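Local coordinates for folylpolyglutamate synthase (FolC) (Helicobacter pylori, PDB 6K8C), which probably adds glutamate to dihydropteroate to make dihydrofolate and lengthens the polyglutamate tail of tetrahydrofolates, at the expense of ATP, at residues Q72-L77 against C136-L141; T66-D71 against E261-L266. All coordinates share one frame; numbering follows the deposited sequence.

Contact 1. Residues Q72-L77 against C136-L141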
ATOM      1  N   GLN A  72     -15.661  14.060   7.016  1.00 29.73           N
ATOM      2  CA  GLN A  72     -17.101  14.260   6.981  1.00 30.28           C
ATOM      3  C   GLN A  72     -17.819  13.505   8.088  1.00 34.55           C
ATOM      4  O   GLN A  72     -19.032  13.288   7.991  1.00 39.12           O
ATOM      5  CB  GLN A  72     -17.659  13.853   5.617  1.00 33.99           C
ATOM      6  CG  GLN A  72     -17.078  14.653   4.477  1.00 26.62           C
ATOM      7  CD  GLN A  72     -17.343  16.141   4.633  1.00 43.59           C
ATOM      8  OE1 GLN A  72     -18.419  16.547   5.067  1.00 42.33           O
ATOM      9  NE2 GLN A  72     -16.357  16.959   4.288  1.00 33.66           N
ATOM     10  N   ASN A  73     -17.088  13.095   9.126  1.00 38.13           N
ATOM     11  CA  ASN A  73     -17.646  12.376  10.272  1.00 39.99           C
ATOM     12  C   ASN A  73     -18.211  11.017   9.862  1.00 41.70           C
ATOM     13  O   ASN A  73     -19.221  10.558  10.397  1.00 40.28           O
ATOM     14  CB  ASN A  73     -18.704  13.213  10.998  1.00 43.34           C
ATOM     15  CG  ASN A  73     -18.894  12.788  12.440  1.00 51.56           C
ATOM     16  OD1 ASN A  73     -17.984  12.237  13.064  1.00 54.84           O
ATOM     17  ND2 ASN A  73     -20.082  13.034  12.977  1.00 74.91           N
ATOM     18  N   PHE A  74     -17.557  10.363   8.907  1.00 36.72           N
ATOM     19  CA  PHE A  74     -17.902   8.998   8.543  1.00 34.25           C
ATOM     20  C   PHE A  74     -16.927   8.028   9.195  1.00 28.09           C
ATOM     21  O   PHE A  74     -15.744   8.332   9.377  1.00 33.16           O
ATOM     22  CB  PHE A  74     -17.888   8.795   7.026  1.00 30.69           C
ATOM     23  CG  PHE A  74     -19.062   9.407   6.319  1.00 34.65           C
ATOM     24  CD1 PHE A  74     -20.355   9.013   6.622  1.00 37.69           C
ATOM     25  CD2 PHE A  74     -18.870  10.369   5.342  1.00 35.15           C
ATOM     26  CE1 PHE A  74     -21.437   9.576   5.969  1.00 40.75           C
ATOM     27  CE2 PHE A  74     -19.944  10.934   4.684  1.00 35.10           C
ATOM     28  CZ  PHE A  74     -21.230  10.541   4.997  1.00 33.96           C
ATOM     29  N   LYS A  75     -17.439   6.855   9.552  1.00 30.97           N
ATOM     30  CA  LYS A  75     -16.613   5.775  10.072  1.00 31.67           C
ATOM     31  C   LYS A  75     -16.071   4.975   8.895  1.00 27.15           C
ATOM     32  O   LYS A  75     -16.843   4.492   8.060  1.00 30.86           O
ATOM     33  CB  LYS A  75     -17.419   4.886  11.019  1.00 30.93           C
ATOM     34  CG  LYS A  75     -17.758   5.556  12.340  1.00 37.69           C
ATOM     35  CD  LYS A  75     -18.275   4.544  13.357  1.00 52.37           C
ATOM     36  CE  LYS A  75     -19.605   4.978  13.956  1.00 64.17           C
ATOM     37  NZ  LYS A  75     -20.560   3.837  14.076  1.00 57.85           N
ATOM     38  N   VAL A  76     -14.748   4.849   8.817  1.00 30.48           N
ATOM     39  CA  VAL A  76     -14.085   4.238   7.671  1.00 27.76           C
ATOM     40  C   VAL A  76     -13.000   3.287   8.159  1.00 25.96           C
ATOM     41  O   VAL A  76     -12.235   3.617   9.070  1.00 26.66           O
ATOM     42  CB  VAL A  76     -13.465   5.304   6.736  1.00 24.62           C
ATOM     43  CG1 VAL A  76     -12.924   4.653   5.464  1.00 26.21           C
ATOM     44  CG2 VAL A  76     -14.477   6.388   6.400  1.00 26.89           C
ATOM     45  N   LEU A  77     -12.909   2.122   7.527  1.00 26.19           N
ATOM     46  CA  LEU A  77     -11.773   1.230   7.699  1.00 24.16           C
ATOM     47  C   LEU A  77     -11.006   1.140   6.390  1.00 23.03           C
ATOM     48  O   LEU A  77     -11.596   0.871   5.339  1.00 26.20           O
ATOM     49  CB  LEU A  77     -12.208  -0.169   8.136  1.00 24.29           C
ATOM     50  CG  LEU A  77     -11.011  -1.039   8.538  1.00 27.38           C
ATOM     51  CD1 LEU A  77     -11.386  -1.897   9.729  1.00 26.79           C
ATOM     52  CD2 LEU A  77     -10.507  -1.910   7.391  1.00 27.49           C
ATOM     53  N   CYS A 136     -18.901   0.374  10.196  1.00 31.64           N
ATOM     54  CA  CYS A 136     -18.331   1.483   9.448  1.00 27.40           C
ATOM     55  C   CYS A 136     -19.294   1.957   8.370  1.00 28.28           C
ATOM     56  O   CYS A 136     -20.146   1.206   7.886  1.00 30.11           O
ATOM     57  CB  CYS A 136     -17.001   1.081   8.807  1.00 30.38           C
ATOM     58  SG  CYS A 136     -15.640   1.033   9.963  1.00 32.38           S
ATOM     59  N   ASP A 137     -19.146   3.227   7.991  1.00 35.04           N
ATOM     60  CA  ASP A 137     -19.890   3.739   6.850  1.00 30.13           C
ATOM     61  C   ASP A 137     -19.232   3.355   5.532  1.00 28.78           C
ATOM     62  O   ASP A 137     -19.929   3.138   4.534  1.00 28.62           O
ATOM     63  CB  ASP A 137     -20.017   5.260   6.952  1.00 28.66           C
ATOM     64  CG  ASP A 137     -20.721   5.697   8.218  1.00 33.41           C
ATOM     65  OD1 ASP A 137     -21.912   5.369   8.365  1.00 36.93           O
ATOM     66  OD2 ASP A 137     -20.083   6.351   9.067  1.00 32.35           O
ATOM     67  N   TYR A 138     -17.905   3.272   5.509  1.00 28.52           N
ATOM     68  CA  TYR A 138     -17.164   2.981   4.293  1.00 26.94           C
ATOM     69  C   TYR A 138     -16.040   2.011   4.614  1.00 25.52           C
ATOM     70  O   TYR A 138     -15.429   2.082   5.685  1.00 24.76           O
ATOM     71  CB  TYR A 138     -16.583   4.257   3.658  1.00 24.03           C
ATOM     72  CG  TYR A 138     -17.645   5.189   3.122  1.00 28.24           C
ATOM     73  CD1 TYR A 138     -18.115   5.067   1.820  1.00 33.58           C
ATOM     74  CD2 TYR A 138     -18.186   6.189   3.925  1.00 29.34           C
ATOM     75  CE1 TYR A 138     -19.095   5.917   1.330  1.00 33.81           C
ATOM     76  CE2 TYR A 138     -19.165   7.035   3.449  1.00 29.17           C
ATOM     77  CZ  TYR A 138     -19.618   6.897   2.152  1.00 33.21           C
ATOM     78  OH  TYR A 138     -20.594   7.748   1.673  1.00 33.07           O
ATOM     79  N   LEU A 139     -15.782   1.105   3.679  1.00 28.15           N
ATOM     80  CA  LEU A 139     -14.668   0.169   3.761  1.00 26.96           C
ATOM     81  C   LEU A 139     -13.821   0.367   2.512  1.00 21.98           C
ATOM     82  O   LEU A 139     -14.275   0.077   1.398  1.00 26.32           O
ATOM     83  CB  LEU A 139     -15.168  -1.268   3.878  1.00 26.00           C
ATOM     84  CG  LEU A 139     -14.103  -2.364   3.786  1.00 29.48           C
ATOM     85  CD1 LEU A 139     -13.058  -2.185   4.875  1.00 28.32           C
ATOM     86  CD2 LEU A 139     -14.746  -3.742   3.864  1.00 29.23           C
ATOM     87  N   VAL A 140     -12.619   0.906   2.689  1.00 24.57           N
ATOM     88  CA  VAL A 140     -11.677   1.119   1.594  1.00 26.26           C
ATOM     89  C   VAL A 140     -10.766  -0.102   1.564  1.00 26.31           C
ATOM     90  O   VAL A 140      -9.936  -0.293   2.456  1.00 27.36           O
ATOM     91  CB  VAL A 140     -10.884   2.424   1.757  1.00 25.67           C
ATOM     92  CG1 VAL A 140      -9.989   2.659   0.533  1.00 23.18           C
ATOM     93  CG2 VAL A 140     -11.836   3.611   1.922  1.00 21.46           C
ATOM     94  N   LEU A 141     -10.932  -0.923   0.533  1.00 27.76           N
ATOM     95  CA  LEU A 141     -10.421  -2.289   0.484  1.00 23.66           C
ATOM     96  C   LEU A 141      -9.372  -2.382  -0.616  1.00 26.11           C
ATOM     97  O   LEU A 141      -9.708  -2.352  -1.805  1.00 30.33           O
ATOM     98  CB  LEU A 141     -11.573  -3.261   0.228  1.00 33.48           C
ATOM     99  CG  LEU A 141     -11.485  -4.734   0.616  1.00 40.05           C
ATOM    100  CD1 LEU A 141     -11.474  -4.899   2.122  1.00 38.55           C
ATOM    101  CD2 LEU A 141     -12.661  -5.471   0.003  1.00 43.72           C
TER

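Contact 2. Residues T66-D71 against E261-L266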
ATOM      1  N   THR A  66      -9.750   7.822   2.541  1.00 24.47           N
ATOM      2  CA  THR A  66     -10.140   7.533   3.920  1.00 23.21           C
ATOM      3  C   THR A  66     -10.148   8.798   4.777  1.00 31.68           C
ATOM      4  O   THR A  66     -11.074   9.022   5.566  1.00 28.80           O
ATOM      5  CB  THR A  66      -9.190   6.488   4.522  1.00 20.80           C
ATOM      6  OG1 THR A  66      -9.292   5.260   3.789  1.00 24.27           O
ATOM      7  CG2 THR A  66      -9.526   6.213   5.996  1.00 25.99           C
ATOM      8  N   LEU A  67      -9.110   9.631   4.641  1.00 25.16           N
ATOM      9  CA  LEU A  67      -9.032  10.853   5.441  1.00 29.81           C
ATOM     10  C   LEU A  67     -10.134  11.836   5.064  1.00 29.59           C
ATOM     11  O   LEU A  67     -10.728  12.472   5.943  1.00 28.85           O
ATOM     12  CB  LEU A  67      -7.658  11.509   5.283  1.00 24.33           C
ATOM     13  CG  LEU A  67      -6.484  10.695   5.835  1.00 32.63           C
ATOM     14  CD1 LEU A  67      -5.153  11.396   5.570  1.00 29.54           C
ATOM     15  CD2 LEU A  67      -6.674  10.389   7.327  1.00 32.55           C
ATOM     16  N   LEU A  68     -10.421  11.975   3.767  1.00 27.02           N
ATOM     17  CA  LEU A  68     -11.490  12.875   3.343  1.00 26.68           C
ATOM     18  C   LEU A  68     -12.838  12.421   3.892  1.00 29.94           C
ATOM     19  O   LEU A  68     -13.629  13.234   4.381  1.00 28.11           O
ATOM     20  CB  LEU A  68     -11.533  12.962   1.815  1.00 26.41           C
ATOM     21  CG  LEU A  68     -10.355  13.648   1.127  1.00 28.05           C
ATOM     22  CD1 LEU A  68     -10.299  13.261  -0.342  1.00 28.14           C
ATOM     23  CD2 LEU A  68     -10.433  15.162   1.293  1.00 34.61           C
ATOM     24  N   LEU A  69     -13.121  11.118   3.811  1.00 27.78           N
ATOM     25  CA  LEU A  69     -14.385  10.605   4.329  1.00 27.23           C
ATOM     26  C   LEU A  69     -14.477  10.793   5.838  1.00 36.25           C
ATOM     27  O   LEU A  69     -15.520  11.211   6.359  1.00 30.25           O
ATOM     28  CB  LEU A  69     -14.542   9.129   3.953  1.00 24.17           C
ATOM     29  CG  LEU A  69     -14.681   8.868   2.451  1.00 31.01           C
ATOM     30  CD1 LEU A  69     -14.510   7.388   2.123  1.00 29.85           C
ATOM     31  CD2 LEU A  69     -16.022   9.374   1.956  1.00 28.29           C
ATOM     32  N   ALA A  70     -13.388  10.500   6.556  1.00 26.84           N
ATOM     33  CA  ALA A  70     -13.374  10.693   8.003  1.00 34.88           C
ATOM     34  C   ALA A  70     -13.610  12.150   8.376  1.00 31.01           C
ATOM     35  O   ALA A  70     -14.220  12.430   9.414  1.00 33.01           O
ATOM     36  CB  ALA A  70     -12.047  10.204   8.586  1.00 28.50           C
ATOM     37  N   ASP A  71     -13.146  13.084   7.540  1.00 29.91           N
ATOM     38  CA  ASP A  71     -13.372  14.507   7.779  1.00 31.08           C
ATOM     39  C   ASP A  71     -14.838  14.900   7.642  1.00 37.83           C
ATOM     40  O   ASP A  71     -15.218  15.987   8.090  1.00 35.24           O
ATOM     41  CB  ASP A  71     -12.531  15.345   6.817  1.00 33.19           C
ATOM     42  CG  ASP A  71     -11.256  15.855   7.452  1.00 47.21           C
ATOM     43  OD1 ASP A  71     -11.054  15.601   8.657  1.00 43.13           O
ATOM     44  OD2 ASP A  71     -10.455  16.505   6.746  1.00 49.65           O
ATOM     45  N   GLU A 261     -15.150  22.856   0.687  1.00 38.78           N
ATOM     46  CA  GLU A 261     -13.737  22.924   0.312  1.00 43.23           C
ATOM     47  C   GLU A 261     -12.963  22.025   1.271  1.00 43.65           C
ATOM     48  O   GLU A 261     -12.411  22.460   2.284  1.00 45.39           O
ATOM     49  CB  GLU A 261     -13.236  24.363   0.346  1.00 53.24           C
ATOM     50  CG  GLU A 261     -12.236  24.713  -0.752  1.00 59.47           C
ATOM     51  CD  GLU A 261     -10.848  24.144  -0.498  1.00 66.65           C
ATOM     52  OE1 GLU A 261     -10.562  23.751   0.653  1.00 60.02           O
ATOM     53  OE2 GLU A 261     -10.040  24.088  -1.451  1.00 72.63           O
ATOM     54  N   VAL A 262     -12.916  20.738   0.926  1.00 39.71           N
ATOM     55  CA  VAL A 262     -12.438  19.732   1.869  1.00 31.65           C
ATOM     56  C   VAL A 262     -10.921  19.727   2.021  1.00 33.44           C
ATOM     57  O   VAL A 262     -10.408  19.177   3.005  1.00 36.05           O
ATOM     58  CB  VAL A 262     -12.943  18.346   1.437  1.00 28.51           C
ATOM     59  CG1 VAL A 262     -14.460  18.300   1.517  1.00 33.31           C
ATOM     60  CG2 VAL A 262     -12.478  18.035   0.020  1.00 32.21           C
ATOM     61  N   LEU A 263     -10.181  20.315   1.081  1.00 32.77           N
ATOM     62  CA  LEU A 263      -8.728  20.320   1.180  1.00 30.74           C
ATOM     63  C   LEU A 263      -8.203  21.324   2.196  1.00 41.77           C
ATOM     64  O   LEU A 263      -7.075  21.167   2.673  1.00 33.30           O
ATOM     65  CB  LEU A 263      -8.106  20.610  -0.185  1.00 32.59           C
ATOM     66  CG  LEU A 263      -8.361  19.532  -1.234  1.00 38.22           C
ATOM     67  CD1 LEU A 263      -7.508  19.778  -2.460  1.00 31.92           C
ATOM     68  CD2 LEU A 263      -8.107  18.147  -0.646  1.00 33.10           C
ATOM     69  N   LYS A 264      -8.991  22.345   2.541  1.00 38.76           N
ATOM     70  CA  LYS A 264      -8.487  23.396   3.418  1.00 45.03           C
ATOM     71  C   LYS A 264      -8.138  22.851   4.796  1.00 48.98           C
ATOM     72  O   LYS A 264      -7.125  23.241   5.388  1.00 53.11           O
ATOM     73  CB  LYS A 264      -9.513  24.525   3.529  1.00 49.95           C
ATOM     74  CG  LYS A 264      -9.073  25.813   2.849  1.00 62.44           C
ATOM     75  CD  LYS A 264     -10.261  26.654   2.414  1.00 62.05           C
ATOM     76  CE  LYS A 264      -9.858  27.655   1.341  1.00 67.04           C
ATOM     77  NZ  LYS A 264     -11.036  28.170   0.586  1.00 73.10           N
ATOM     78  N   ASN A 265      -8.953  21.935   5.318  1.00 42.90           N
ATOM     79  CA  ASN A 265      -8.728  21.358   6.636  1.00 50.66           C
ATOM     80  C   ASN A 265      -8.275  19.905   6.578  1.00 42.21           C
ATOM     81  O   ASN A 265      -8.274  19.227   7.609  1.00 42.29           O
ATOM     82  CB  ASN A 265      -9.994  21.478   7.487  1.00 51.62           C
ATOM     83  CG  ASN A 265     -10.477  22.906   7.605  1.00 57.73           C
ATOM     84  OD1 ASN A 265      -9.678  23.839   7.684  1.00 55.12           O
ATOM     85  ND2 ASN A 265     -11.792  23.088   7.611  1.00 69.12           N
ATOM     86  N   LEU A 266      -7.898  19.405   5.404  1.00 40.69           N
ATOM     87  CA  LEU A 266      -7.371  18.050   5.317  1.00 37.42           C
ATOM     88  C   LEU A 266      -6.048  17.972   6.066  1.00 42.21           C
ATOM     89  O   LEU A 266      -5.158  18.801   5.859  1.00 34.71           O
ATOM     90  CB  LEU A 266      -7.185  17.642   3.856  1.00 34.72           C
ATOM     91  CG  LEU A 266      -6.676  16.222   3.595  1.00 35.84           C
ATOM     92  CD1 LEU A 266      -7.652  15.190   4.143  1.00 41.05           C
ATOM     93  CD2 LEU A 266      -6.433  15.995   2.106  1.00 29.69           C
TER
HETATM   94  O   HOH W   1     -11.381  17.474   4.655  1.00 36.57           O

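Contact 1. Residues Q72-L77 against C136-L141
Two neighbouring parallel strands begin side by side here, 76-79 and 138-142, in the mixed sheet of the Mur ligase middle domain, and the contact is a parallel beta-ladder preceded by a backbone hydrogen bond to the Asp-137 carboxylate. Lys-75 O receives two amides: Tyr-138 N at 3.0 Å, nearly along the C=O axis, and Asp-137 N at 2.6 Å, shorter but clearly more bent, from above the carbonyl plane and not on a lone pair. Further in, Leu-77 N donates to Tyr-138 O and Leu-77 O accepts from Val-140 N at 2.8 Å. Asp-137 (chi1 -59°) brings its carboxylate beside the Phe-74/Lys-75 backbone, where OD2 takes Lys-75 N on its anti lone pair, 2.7 Å away and almost straight (171°), and also lies at the edge of the Phe-74 ring. A short acidic side chain suits this spot, supplying an acceptor before the regular ladder begins. In this P-loop NTPase-type core, strand 48-53 flanks 138-142 on its other edge, and helix 58-70 covers the face bearing Val-76, Tyr-138 and Val-140. There the Tyr-138 ring points its CE2 edge at the face of Phe-74, a T-shaped pair (planes at 78°) in which flat rings cover the ladder's start. Aliphatic residues suit both buried faces: Val-76 CG1 meets Val-140 CG2 at 3.8 Å, and opposite, Leu-77 CD2 lies 3.6 Å from Leu-139 CD1, the side chains alongside.

Contact 2. Residues T66-D71 against E261-L266
The last turns of helix 58-70 in the Mur ligase middle domain meet the loop between helix 241-254 and strand 276-279, whose residues Glu-261 to Lys-264 form a type I beta turn. One bump is the Leu-68 side chain. Its CG is anti to the carbonyl carbon (chi1 -68°), and this, with chi2 at 161°, sends CD2 into the hollow lined by Val-262, Leu-263 and Leu-266. The tightest fit is with Val-262 CG2, 3.7 Å from Leu-68 CD2, the two side chains crossing at about a right angle; Leu-263 CD2 closes the hollow more loosely. Leu-266 provides an equal bump in return: its CG is anti to the backbone N (chi1 -178°), and CD1 enters the hollow bounded by Leu-67, Leu-68 and Asp-71, 3.9 Å from Leu-67 CB and 4.0 Å from Leu-68 CD2. Branched aliphatic residues suit these positions, since their methyls fill hollows without asking for polar partners. Phe-251 of helix 241-254 touches both Leu-68 and Val-262. On the exposed side, at Asp-71, no direct hydrogen bond joins the segments; instead a water donates to both sides, reaching Asp-71 OD2 at 2.5 Å and the carbonyl oxygen of Val-262 at 2.6 Å.

Contact 1 and contact 2, about 13 Å apart between centres, draw on consecutive chain: residues 66-71, in the last part of helix 58-70, give one half of contact 2, and 72-77, which runs into strand 76-79, one half of contact 1. Leu-69 and Thr-66 face the strands, with Leu-69 CB 3.7 Å from Val-76 CG2, while Leu-67 and Leu-68 face the loop. Gln-72 meets that loop too, its NE2 3.6 Å from Val-262 CG1. The loop joining strand 48-53 to helix 58-70 is, as in P-loop NTPases, probably the ATP phosphate-binding loop; contact 2 then sits toward the helix's far, C-terminal end, and strand 138-142 of contact 1 neighbours strand 48-53.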